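PDB 4HPP: probable glutamine synthetase from Pseudomonas aeruginosa, which is probably an enzyme of the glutamine synthetase family, built of an N-terminal domain and a larger catalytic domain, and binds magnesium and glutamic acid. Local coordinates for residues L395-Q399 / Y416-R421; A389-D393 / K420-L424; A298-C302 / I384-P388. All coordinates share one frame; numbering follows the deposited sequence.

Contact 1. Residues L395-Q399 / Y416-R421; sequences LDCLQ and YLAMKR
Leu395 and Arg421 approach from opposite directions, with Leu395 CB over one face of the guanidinium group, 3.5 Å from Arg421 NH2. Two oxygens from the leucine's helix reach the rim of the same group. Arg421 NH2 gives a hydrogen bond to Gln399 OE1 at 3.2 Å, nearly straight (169°) and in the guanidinium plane, although the nitrogen stands above the amide's carbonyl plane rather than on a lone pair. Its second bond, a long salt bridge of 3.3 Å from Arg421 NH2 to Asp396 OD1, meets the carboxylate on its anti side and is tilted out of both planes. A bend at chi2 of Arg421 (-52°) is followed by an extended run that carries the charge across to these acceptors.

Helices 391-399 and 410-427 of the catalytic domain pack here as a nearly antiparallel pair, the axes of segments 395-399 and 416-421 being 11.4 Å apart at 163°, and Leu395 enters as a knob into the hole formed by Tyr416, Leu417, Lys420 and Arg421. Its CD1 touches Lys420 CB at 3.7 Å, the two side chains crossing at about a right angle, while CD2 comes obliquely to the Tyr416 ring. Lys420 CG lies over one face of that ring, and Tyr416 OH is bonded to Ala279 O of helix 261-281. Leu417 slants past both Leu398 and Gln399: Leu417 CD2 meets Leu398 CD1 at 3.8 Å, and Leu417 CD1 rests 3.7 Å from the aliphatic Gln399 CG.

Contact 2. Residues A389-D393 / K420-L424; sequences ATLGD and KRHEL
Leu391 turns its CG away from its own amide nitrogen (chi1 -167°) and reaches from the first turn of its helix toward Leu424, whose own CG is set between backbone N and carbonyl carbon (chi1 68°). The two leucines meet obliquely, Leu391 CG lying 4.1 Å from Leu424 CD2. This is the N-terminal end of helix 391-399 packing on helix 410-427 in the catalytic domain. Thr390 is the N-cap: its OG1 accepts a hydrogen bond from Asp393 N at 3.2 Å, almost straight at 169°, and so satisfies an amide of the first turn.

Leu424 CD2 also reaches the backbone at Gly392, 3.7 Å from Gly392 N. Arg421 NH1 comes within 3.9 Å of Gly392 CA, approaching it obliquely and without a bond.

Leu391 CD2 lies against a charged pair carried by the other helix. It is 4.1 Å from Glu423 OE1, with the leucine and glutamate side chains crossing at about a right angle, and it also touches the aliphatic Lys420 CD. Glu423 OE1 accepts from Ala285 N, and Lys420 NZ has a further partner in Pro283 O, so both ends of the pair hold the loop after helix 261-281. In the salt bridge itself, Lys420 NZ donates to the syn lone pair of Glu423 OE2 at 2.7 Å.

Contact 3. Residues A298-C302 / I384-P388; sequences AAYAC and IQALP
A single antiparallel beta bridge joins two loops of the catalytic domain, with Tyr300 and Ala386 as a non-hydrogen-bonded pair at a distance of 4.4 Å between their CA atoms. Two backbone hydrogen bonds flank the pair. Leu387 N donates to Ala299 O at 2.8 Å, and Ala301 N donates to Gln385 O at 3.0 Å; each amide meets its carbonyl nearly head-on, with C=O...N angles of 162° and 173°. Tyr300 CA also makes a bent CA-H...O contact with Gln385 O.

Around this short backbone core, the side chains form two groups. Tyr300 CB points away overall, but with chi1 at -69° the ring runs obliquely beside the opposing backbone; Tyr300 CD2 stands 3.3 Å from Gln385 O. Further along the same side of the ring, Tyr300 CE2 touches Ala386 CB at 3.8 Å, while the CD2 atom also meets Ile384 CG2. Leu387 leans instead along the Ala299-Ala301 backbone. Its CB lies 3.4 Å from Ala299 O, the carbonyl that its own amide binds, and its CD2 packs on Ala301 CB at 4.0 Å. At the far end, Ile384 CD1 reaches Cys302 CB.

Ala299 has its side chain about 11 Å from the bound glutamic acid, so the bridge lies near that pocket without lining it. Ala301 and Leu387 both rest on Leu274 of helix 261-281, where Gln385 NE2 is bonded to Ala272 O. Pro388 packs on Pro275 of that helix and on helix 391-399, while the 298-302 loop runs on into strand 303-304.

From the N terminus, residues 298-302 come first, and contact 3 closes a long loop when 384-388 returns to them after strands 303-304, 312-315 and 330-336, helix 342-358 and an unmodelled part, 365-381. The chain then leads through Ala389 and the N-cap Thr390 into helix 391-399. Contact 2 opens at its start and contact 1 further along; both close on helix 410-427, contact 1 at 416-421 and contact 2 at 420-424. The smaller loop of contact 1 lies within that of contact 2, as expected of an antiparallel helix pair, with Lys420 and Arg421 serving both. Leu395 CD1 touches Leu424 CD2 between them, while Pro388 packs against Asp393 and Cys397, joining the bridged loops to the helix pair.

Contact 1. Residues L395-Q399 / Y416-R421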
loop_
_atom_site.group_PDB
_atom_site.type_symbol
_atom_site.label_atom_id
_atom_site.label_comp_id
_atom_site.label_asym_id
_atom_site.label_seq_id
_atom_site.Cartn_x
_atom_site.Cartn_y
_atom_site.Cartn_z
ATOM N N LEU A 395 25.445 -36.764 -30.049
ATOM C CA LEU A 395 24.870 -36.999 -31.420
ATOM C C LEU A 395 25.745 -37.836 -32.385
ATOM O O LEU A 395 25.218 -38.644 -33.162
ATOM C CB LEU A 395 24.480 -35.691 -32.101
ATOM C CG LEU A 395 23.593 -34.805 -31.241
ATOM C CD1 LEU A 395 23.468 -33.445 -31.883
ATOM C CD2 LEU A 395 22.199 -35.423 -31.042
ATOM N N ASP A 396 27.066 -37.628 -32.354
ATOM C CA ASP A 396 27.967 -38.586 -32.994
ATOM C C ASP A 396 27.522 -39.983 -32.585
ATOM O O ASP A 396 27.159 -40.766 -33.451
ATOM C CB ASP A 396 29.453 -38.348 -32.645
ATOM C CG ASP A 396 29.926 -36.951 -33.016
ATOM O OD1 ASP A 396 29.287 -36.304 -33.876
ATOM O OD2 ASP A 396 30.923 -36.484 -32.432
ATOM N N CYS A 397 27.479 -40.268 -31.278
ATOM C CA CYS A 397 27.202 -41.637 -30.812
ATOM C C CYS A 397 25.923 -42.215 -31.333
ATOM O O CYS A 397 25.860 -43.400 -31.620
ATOM C CB CYS A 397 27.139 -41.727 -29.301
ATOM S SG CYS A 397 28.612 -41.259 -28.381
ATOM N N LEU A 398 24.885 -41.394 -31.398
ATOM C CA LEU A 398 23.558 -41.822 -31.853
ATOM C C LEU A 398 23.589 -42.193 -33.328
ATOM O O LEU A 398 22.889 -43.118 -33.789
ATOM C CB LEU A 398 22.580 -40.664 -31.722
ATOM C CG LEU A 398 21.078 -40.852 -31.471
ATOM C CD1 LEU A 398 20.372 -39.678 -32.119
ATOM C CD2 LEU A 398 20.429 -42.193 -31.829
ATOM N N GLN A 399 24.360 -41.421 -34.087
ATOM C CA GLN A 399 24.451 -41.646 -35.519
ATOM C C GLN A 399 25.157 -43.016 -35.789
ATOM O O GLN A 399 24.755 -43.738 -36.716
ATOM C CB GLN A 399 25.108 -40.427 -36.206
ATOM C CG GLN A 399 24.221 -39.173 -36.315
ATOM C CD GLN A 399 25.018 -37.871 -36.572
ATOM O OE1 GLN A 399 24.492 -36.755 -36.455
ATOM N NE2 GLN A 399 26.291 -38.016 -36.919
ATOM N N TYR A 416 15.100 -34.680 -35.546
ATOM C CA TYR A 416 15.816 -34.588 -34.274
ATOM C C TYR A 416 17.276 -34.254 -34.468
ATOM O O TYR A 416 17.804 -33.280 -33.902
ATOM C CB TYR A 416 15.688 -35.890 -33.481
ATOM C CG TYR A 416 16.179 -35.725 -32.068
ATOM C CD1 TYR A 416 17.509 -35.989 -31.725
ATOM C CD2 TYR A 416 15.338 -35.234 -31.075
ATOM C CE1 TYR A 416 17.970 -35.805 -30.426
ATOM C CE2 TYR A 416 15.795 -35.052 -29.778
ATOM C CZ TYR A 416 17.094 -35.343 -29.459
ATOM O OH TYR A 416 17.527 -35.159 -28.182
ATOM N N LEU A 417 17.938 -35.079 -35.264
ATOM C CA LEU A 417 19.358 -34.902 -35.522
ATOM C C LEU A 417 19.699 -33.550 -36.106
ATOM O O LEU A 417 20.731 -32.968 -35.783
ATOM C CB LEU A 417 19.837 -35.967 -36.499
ATOM C CG LEU A 417 20.241 -37.337 -35.970
ATOM C CD1 LEU A 417 20.772 -38.118 -37.150
ATOM C CD2 LEU A 417 21.283 -37.254 -34.849
ATOM N N ALA A 418 18.832 -33.044 -36.966
ATOM C CA ALA A 418 19.050 -31.710 -37.535
ATOM C C ALA A 418 18.741 -30.614 -36.550
ATOM O O ALA A 418 19.541 -29.637 -36.383
ATOM C CB ALA A 418 18.233 -31.532 -38.777
ATOM N N MET A 419 17.602 -30.766 -35.861
ATOM C CA MET A 419 17.233 -29.760 -34.883
ATOM C C MET A 419 18.306 -29.571 -33.799
ATOM O O MET A 419 18.468 -28.475 -33.283
ATOM C CB MET A 419 15.882 -30.050 -34.257
ATOM C CG MET A 419 15.546 -29.017 -33.189
ATOM S SD MET A 419 16.047 -29.472 -31.525
ATOM C CE MET A 419 14.740 -30.687 -31.173
ATOM N N LYS A 420 19.034 -30.623 -33.442
ATOM C CA LYS A 420 19.981 -30.507 -32.331
ATOM C C LYS A 420 21.339 -29.902 -32.749
ATOM O O LYS A 420 21.926 -29.080 -32.023
ATOM C CB LYS A 420 20.172 -31.869 -31.648
ATOM C CG LYS A 420 19.037 -32.362 -30.759
ATOM C CD LYS A 420 18.922 -31.504 -29.491
ATOM C CE LYS A 420 17.616 -31.816 -28.768
ATOM N NZ LYS A 420 17.533 -30.884 -27.622
ATOM N N ARG A 421 21.836 -30.306 -33.916
ATOM C CA ARG A 421 22.982 -29.627 -34.544
ATOM C C ARG A 421 22.767 -28.120 -34.473
ATOM O O ARG A 421 23.704 -27.311 -34.107
ATOM C CB ARG A 421 23.070 -30.021 -36.038
ATOM C CG ARG A 421 23.625 -31.409 -36.318
ATOM C CD ARG A 421 24.974 -31.618 -35.598
ATOM N NE ARG A 421 25.320 -33.041 -35.563
ATOM C CZ ARG A 421 26.269 -33.575 -34.803
ATOM N NH1 ARG A 421 26.988 -32.811 -34.004
ATOM N NH2 ARG A 421 26.496 -34.883 -34.852
#

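Contact 2. Residues A389-D393 / K420-L424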
loop_
_atom_site.group_PDB
_atom_site.type_symbol
_atom_site.label_atom_id
_atom_site.label_comp_id
_atom_site.label_asym_id
_atom_site.label_seq_id
_atom_site.Cartn_x
_atom_site.Cartn_y
_atom_site.Cartn_z
ATOM N N ALA A 389 30.531 -36.415 -23.680
ATOM C CA ALA A 389 30.858 -35.288 -22.825
ATOM C C ALA A 389 30.272 -33.962 -23.303
ATOM O O ALA A 389 30.357 -32.979 -22.600
ATOM C CB ALA A 389 32.373 -35.167 -22.680
ATOM N N THR A 390 29.710 -33.919 -24.507
ATOM C CA THR A 390 29.008 -32.731 -25.014
ATOM C C THR A 390 27.827 -33.283 -25.784
ATOM O O THR A 390 27.798 -34.461 -26.143
ATOM C CB THR A 390 29.851 -31.889 -26.023
ATOM O OG1 THR A 390 30.221 -32.709 -27.130
ATOM C CG2 THR A 390 31.125 -31.287 -25.381
ATOM N N LEU A 391 26.869 -32.432 -26.093
ATOM C CA LEU A 391 25.807 -32.834 -27.011
ATOM C C LEU A 391 26.322 -33.382 -28.356
ATOM O O LEU A 391 25.750 -34.384 -28.901
ATOM C CB LEU A 391 24.894 -31.648 -27.253
ATOM C CG LEU A 391 23.610 -32.023 -27.937
ATOM C CD1 LEU A 391 22.996 -33.279 -27.304
ATOM C CD2 LEU A 391 22.740 -30.774 -27.882
ATOM N N GLY A 392 27.384 -32.723 -28.886
ATOM C CA GLY A 392 27.998 -33.092 -30.202
ATOM C C GLY A 392 28.431 -34.546 -30.229
ATOM O O GLY A 392 27.987 -35.371 -31.072
ATOM N N ASP A 393 29.287 -34.862 -29.267
ATOM C CA ASP A 393 29.691 -36.247 -29.030
ATOM C C ASP A 393 28.491 -37.146 -28.842
ATOM O O ASP A 393 28.522 -38.292 -29.322
ATOM C CB ASP A 393 30.711 -36.348 -27.874
ATOM C CG ASP A 393 31.911 -35.380 -28.069
ATOM O OD1 ASP A 393 32.013 -34.789 -29.182
ATOM O OD2 ASP A 393 32.740 -35.192 -27.129
ATOM N N LYS A 420 19.034 -30.623 -33.442
ATOM C CA LYS A 420 19.981 -30.507 -32.331
ATOM C C LYS A 420 21.339 -29.902 -32.749
ATOM O O LYS A 420 21.926 -29.080 -32.023
ATOM C CB LYS A 420 20.172 -31.869 -31.648
ATOM C CG LYS A 420 19.037 -32.362 -30.759
ATOM C CD LYS A 420 18.922 -31.504 -29.491
ATOM C CE LYS A 420 17.616 -31.816 -28.768
ATOM N NZ LYS A 420 17.533 -30.884 -27.622
ATOM N N ARG A 421 21.836 -30.306 -33.916
ATOM C CA ARG A 421 22.982 -29.627 -34.544
ATOM C C ARG A 421 22.767 -28.120 -34.473
ATOM O O ARG A 421 23.704 -27.311 -34.107
ATOM C CB ARG A 421 23.070 -30.021 -36.038
ATOM C CG ARG A 421 23.625 -31.409 -36.318
ATOM C CD ARG A 421 24.974 -31.618 -35.598
ATOM N NE ARG A 421 25.320 -33.041 -35.563
ATOM C CZ ARG A 421 26.269 -33.575 -34.803
ATOM N NH1 ARG A 421 26.988 -32.811 -34.004
ATOM N NH2 ARG A 421 26.496 -34.883 -34.852
ATOM N N HIS A 422 21.517 -27.773 -34.830
ATOM C CA HIS A 422 21.087 -26.417 -34.895
ATOM C C HIS A 422 21.043 -25.811 -33.525
ATOM O O HIS A 422 21.475 -24.650 -33.316
ATOM C CB HIS A 422 19.778 -26.303 -35.634
ATOM C CG HIS A 422 19.315 -24.876 -35.792
ATOM N ND1 HIS A 422 18.038 -24.550 -36.074
ATOM C CD2 HIS A 422 20.018 -23.668 -35.659
ATOM C CE1 HIS A 422 17.933 -23.200 -36.123
ATOM N NE2 HIS A 422 19.153 -22.671 -35.873
ATOM N N GLU A 423 20.565 -26.589 -32.560
ATOM C CA GLU A 423 20.621 -26.130 -31.198
ATOM C C GLU A 423 22.087 -25.872 -30.837
ATOM O O GLU A 423 22.413 -24.815 -30.308
ATOM C CB GLU A 423 19.975 -27.133 -30.242
ATOM C CG GLU A 423 20.113 -26.694 -28.799
ATOM C CD GLU A 423 19.693 -27.748 -27.796
ATOM O OE1 GLU A 423 20.261 -27.736 -26.686
ATOM O OE2 GLU A 423 18.795 -28.560 -28.099
ATOM N N LEU A 424 22.985 -26.807 -31.136
ATOM C CA LEU A 424 24.383 -26.569 -30.744
ATOM C C LEU A 424 25.073 -25.489 -31.576
ATOM O O LEU A 424 25.857 -24.707 -31.031
ATOM C CB LEU A 424 25.203 -27.854 -30.547
ATOM C CG LEU A 424 25.617 -28.834 -31.624
ATOM C CD1 LEU A 424 27.020 -28.508 -32.151
ATOM C CD2 LEU A 424 25.596 -30.233 -31.023
#

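Contact 3. Residues A298-C302 / I384-P388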
loop_
_atom_site.group_PDB
_atom_site.type_symbol
_atom_site.label_atom_id
_atom_site.label_comp_id
_atom_site.label_asym_id
_atom_site.label_seq_id
_atom_site.Cartn_x
_atom_site.Cartn_y
_atom_site.Cartn_z
ATOM N N ALA A 298 34.209 -37.874 -17.026
ATOM C CA ALA A 298 33.989 -38.863 -18.110
ATOM C C ALA A 298 32.660 -39.627 -18.021
ATOM O O ALA A 298 31.945 -39.709 -19.026
ATOM C CB ALA A 298 35.169 -39.824 -18.262
ATOM N N ALA A 299 32.358 -40.170 -16.828
ATOM C CA ALA A 299 31.079 -40.862 -16.464
ATOM C C ALA A 299 30.775 -42.080 -17.326
ATOM O O ALA A 299 30.747 -41.966 -18.561
ATOM C CB ALA A 299 29.891 -39.895 -16.449
ATOM N N TYR A 300 30.519 -43.231 -16.688
ATOM C CA TYR A 300 30.467 -44.506 -17.432
ATOM C C TYR A 300 29.128 -45.285 -17.471
ATOM O O TYR A 300 28.225 -45.106 -16.636
ATOM C CB TYR A 300 31.611 -45.439 -16.985
ATOM C CG TYR A 300 33.042 -45.017 -17.375
ATOM C CD1 TYR A 300 33.813 -44.195 -16.532
ATOM C CD2 TYR A 300 33.644 -45.483 -18.557
ATOM C CE1 TYR A 300 35.117 -43.829 -16.870
ATOM C CE2 TYR A 300 34.949 -45.119 -18.901
ATOM C CZ TYR A 300 35.682 -44.295 -18.058
ATOM O OH TYR A 300 36.971 -43.932 -18.388
ATOM N N ALA A 301 29.010 -46.181 -18.443
ATOM C CA ALA A 301 27.841 -47.027 -18.478
ATOM C C ALA A 301 28.183 -48.280 -17.720
ATOM O O ALA A 301 28.809 -49.192 -18.252
ATOM C CB ALA A 301 27.427 -47.341 -19.904
ATOM N N CYS A 302 27.786 -48.311 -16.458
ATOM C CA CYS A 302 28.026 -49.446 -15.566
ATOM C C CYS A 302 26.756 -49.625 -14.712
ATOM O O CYS A 302 25.805 -48.867 -14.841
ATOM C CB CYS A 302 29.246 -49.155 -14.683
ATOM S SG CYS A 302 29.061 -47.614 -13.732
ATOM N N ILE A 384 32.917 -51.851 -21.226
ATOM C CA ILE A 384 32.328 -50.695 -20.572
ATOM C C ILE A 384 32.734 -49.397 -21.297
ATOM O O ILE A 384 33.937 -49.113 -21.416
ATOM C CB ILE A 384 32.743 -50.711 -19.063
ATOM C CG1 ILE A 384 31.699 -51.498 -18.235
ATOM C CG2 ILE A 384 33.008 -49.311 -18.506
ATOM C CD1 ILE A 384 31.990 -51.628 -16.749
ATOM N N GLN A 385 31.743 -48.634 -21.789
ATOM C CA GLN A 385 31.965 -47.320 -22.481
ATOM C C GLN A 385 31.837 -46.057 -21.567
ATOM O O GLN A 385 31.061 -46.024 -20.598
ATOM C CB GLN A 385 31.031 -47.155 -23.703
ATOM C CG GLN A 385 30.746 -48.404 -24.535
ATOM C CD GLN A 385 29.244 -48.634 -24.768
ATOM O OE1 GLN A 385 28.448 -48.552 -23.826
ATOM N NE2 GLN A 385 28.853 -48.950 -26.011
ATOM N N ALA A 386 32.606 -45.021 -21.872
ATOM C CA ALA A 386 32.320 -43.686 -21.339
ATOM C C ALA A 386 31.060 -43.092 -22.034
ATOM O O ALA A 386 30.847 -43.256 -23.262
ATOM C CB ALA A 386 33.522 -42.749 -21.508
ATOM N N LEU A 387 30.226 -42.425 -21.235
ATOM C CA LEU A 387 29.135 -41.598 -21.763
ATOM C C LEU A 387 29.747 -40.358 -22.413
ATOM O O LEU A 387 30.762 -39.854 -21.947
ATOM C CB LEU A 387 28.127 -41.231 -20.650
ATOM C CG LEU A 387 27.533 -42.447 -19.903
ATOM C CD1 LEU A 387 26.460 -42.096 -18.895
ATOM C CD2 LEU A 387 27.016 -43.511 -20.847
ATOM N N PRO A 388 29.158 -39.868 -23.509
ATOM C CA PRO A 388 29.744 -38.688 -24.149
ATOM C C PRO A 388 29.910 -37.488 -23.195
ATOM O O PRO A 388 29.471 -37.535 -22.032
ATOM C CB PRO A 388 28.760 -38.374 -25.277
ATOM C CG PRO A 388 27.523 -39.156 -24.977
ATOM C CD PRO A 388 27.977 -40.364 -24.232
#